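Local coordinates for protein DraIII (Deinococcus radiophilus, PDB 4L0K) that is a type II restriction endonuclease, an enzyme that cuts double-stranded DNA at a specific recognition sequence, and probably uses a catalytic centre of the His-Me finger kind, at residues A178-H183 against A197-N202. Numbering follows the deposited sequence.
Sequences AVETAH and AHRFCN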
loop_
_atom_site.group_PDB
_atom_site.type_symbol
_atom_site.label_atom_id
_atom_site.label_comp_id
_atom_site.label_asym_id
_atom_site.label_seq_id
_atom_site.Cartn_x
_atom_site.Cartn_y
_atom_site.Cartn_z
ATOM N N ALA A 178 1.354 3.320 13.789
ATOM C CA ALA A 178 0.167 2.474 13.741
ATOM C C ALA A 178 -1.058 3.299 13.291
ATOM O O ALA A 178 -2.003 2.753 12.733
ATOM C CB ALA A 178 -0.070 1.803 15.103
ATOM N N VAL A 179 -1.011 4.619 13.489
ATOM C CA VAL A 179 -2.108 5.522 13.083
ATOM C C VAL A 179 -1.680 6.569 12.044
ATOM O O VAL A 179 -0.574 7.069 12.079
ATOM C CB VAL A 179 -2.799 6.181 14.320
ATOM C CG1 VAL A 179 -3.696 7.302 13.910
ATOM C CG2 VAL A 179 -3.633 5.145 15.038
ATOM N N GLU A 180 -2.560 6.868 11.098
ATOM C CA GLU A 180 -2.273 7.809 10.026
ATOM C C GLU A 180 -3.463 8.717 9.847
ATOM O O GLU A 180 -4.550 8.453 10.391
ATOM C CB GLU A 180 -1.992 7.076 8.701
ATOM C CG GLU A 180 -0.798 6.156 8.793
ATOM C CD GLU A 180 -0.481 5.438 7.498
ATOM O OE1 GLU A 180 -1.397 5.176 6.689
ATOM O OE2 GLU A 180 0.706 5.134 7.290
ATOM N N THR A 181 -3.250 9.791 9.094
ATOM C CA THR A 181 -4.323 10.692 8.732
ATOM C C THR A 181 -5.101 10.113 7.567
ATOM O O THR A 181 -4.523 9.663 6.589
ATOM C CB THR A 181 -3.781 12.092 8.374
ATOM O OG1 THR A 181 -3.435 12.786 9.578
ATOM C CG2 THR A 181 -4.829 12.890 7.640
ATOM N N ALA A 182 -6.421 10.125 7.669
ATOM C CA ALA A 182 -7.253 9.567 6.617
ATOM C C ALA A 182 -8.016 10.645 5.866
ATOM O O ALA A 182 -8.377 11.694 6.433
ATOM C CB ALA A 182 -8.219 8.544 7.197
ATOM N N HIS A 183 -8.253 10.352 4.592
ATOM C CA HIS A 183 -9.126 11.117 3.719
ATOM C C HIS A 183 -10.302 10.257 3.303
ATOM O O HIS A 183 -10.137 9.276 2.578
ATOM C CB HIS A 183 -8.349 11.591 2.492
ATOM C CG HIS A 183 -7.249 12.540 2.834
ATOM N ND1 HIS A 183 -6.036 12.120 3.338
ATOM C CD2 HIS A 183 -7.203 13.892 2.815
ATOM C CE1 HIS A 183 -5.278 13.170 3.583
ATOM N NE2 HIS A 183 -5.960 14.259 3.273
ATOM N N ALA A 197 -7.020 7.033 11.024
ATOM C CA ALA A 197 -7.236 5.629 10.649
ATOM C C ALA A 197 -6.041 4.770 11.037
ATOM O O ALA A 197 -4.901 5.238 10.988
ATOM C CB ALA A 197 -7.478 5.512 9.162
ATOM N N HIS A 198 -6.298 3.521 11.429
ATOM C CA HIS A 198 -5.233 2.525 11.497
ATOM C C HIS A 198 -4.479 2.488 10.183
ATOM O O HIS A 198 -5.081 2.627 9.110
ATOM C CB HIS A 198 -5.795 1.119 11.712
ATOM C CG HIS A 198 -6.503 0.948 13.007
ATOM N ND1 HIS A 198 -7.875 0.920 13.099
ATOM C CD2 HIS A 198 -6.030 0.825 14.271
ATOM C CE1 HIS A 198 -8.218 0.772 14.369
ATOM N NE2 HIS A 198 -7.118 0.715 15.098
ATOM N N ARG A 199 -3.171 2.278 10.279
ATOM C CA ARG A 199 -2.325 2.081 9.108
ATOM C C ARG A 199 -2.945 1.045 8.176
ATOM O O ARG A 199 -3.174 1.322 6.996
ATOM C CB ARG A 199 -0.943 1.626 9.554
ATOM C CG ARG A 199 -0.111 0.998 8.464
ATOM C CD ARG A 199 0.778 2.005 7.794
ATOM N NE ARG A 199 1.386 1.435 6.594
ATOM C CZ ARG A 199 1.846 2.146 5.567
ATOM N NH1 ARG A 199 2.376 1.520 4.525
ATOM N NH2 ARG A 199 1.772 3.476 5.578
ATOM N N PHE A 200 -3.266 -0.126 8.717
ATOM C CA PHE A 200 -3.856 -1.178 7.895
ATOM C C PHE A 200 -5.082 -0.689 7.119
ATOM O O PHE A 200 -5.184 -0.896 5.902
ATOM C CB PHE A 200 -4.236 -2.429 8.714
ATOM C CG PHE A 200 -4.850 -3.511 7.865
ATOM C CD1 PHE A 200 -4.041 -4.455 7.224
ATOM C CD2 PHE A 200 -6.221 -3.543 7.646
ATOM C CE1 PHE A 200 -4.600 -5.434 6.395
ATOM C CE2 PHE A 200 -6.790 -4.520 6.820
ATOM C CZ PHE A 200 -5.974 -5.462 6.188
ATOM N N CYS A 201 -6.009 -0.064 7.836
ATOM C CA CYS A 201 -7.292 0.331 7.255
ATOM C C CYS A 201 -7.062 1.402 6.187
ATOM O O CYS A 201 -7.671 1.391 5.109
ATOM C CB CYS A 201 -8.244 0.855 8.349
ATOM S SG CYS A 201 -8.535 -0.255 9.796
ATOM N N ASN A 202 -6.156 2.320 6.504
ATOM C CA ASN A 202 -5.778 3.374 5.584
ATOM C C ASN A 202 -5.150 2.848 4.289
ATOM O O ASN A 202 -5.516 3.304 3.211
ATOM C CB ASN A 202 -4.837 4.371 6.259
ATOM C CG ASN A 202 -4.857 5.720 5.588
ATOM O OD1 ASN A 202 -5.870 6.125 5.034
ATOM N ND2 ASN A 202 -3.738 6.421 5.636
#
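Glu-180 divides its carboxylate between two residues of the helix that follows the partner strand. Its CG lies anti to its own carbonyl carbon (chi1 -61°) and the chain runs on extended. OE2 offers its syn lone pair to Arg-199 NH2 in a salt bridge 2.6 Å long, the two flat groups standing almost perpendicular. The bend of Arg-199 at chi2 brings the guanidinium to the end of the Glu-180 side chain, and arginine suits because it offers a charged N-H in the plane of its flat group, at the edge where OE2 lies. OE1 accepts a nearly straight hydrogen bond from Asn-202 ND2 at 2.9 Å, met from above the carboxylate plane but within the amide plane. Asparagine suits because its short side chain, CG anti to the backbone N, sets a neutral N-H donor beside OE1. An alanine in place of Glu-180 would remove both bonds and would probably loosen the hold of the helix on the strand. Beneath them the backbones pair antiparallel, Glu-180 and Ala-197 exchanging two N-H...O bonds, and Arg-199 N, at the first turn of the helix, reaches Ala-178 O at 2.8 Å. Small side chains let the two strands close up, with Ala-182 CB 3.7 Å from Ala-197 CB. The whole is a beta hairpin, 179-183 with 194-198, running into helix 199-205, consistent with the beta-beta-alpha element of His-Me finger nucleases. Thr-181 OG1 ties strand 179-183 to Asp-55 of helix 46-57, Cys-201 is joined to Cys-160, and Phe-200 packs edge-to-face on Trp-216 of the second subunit.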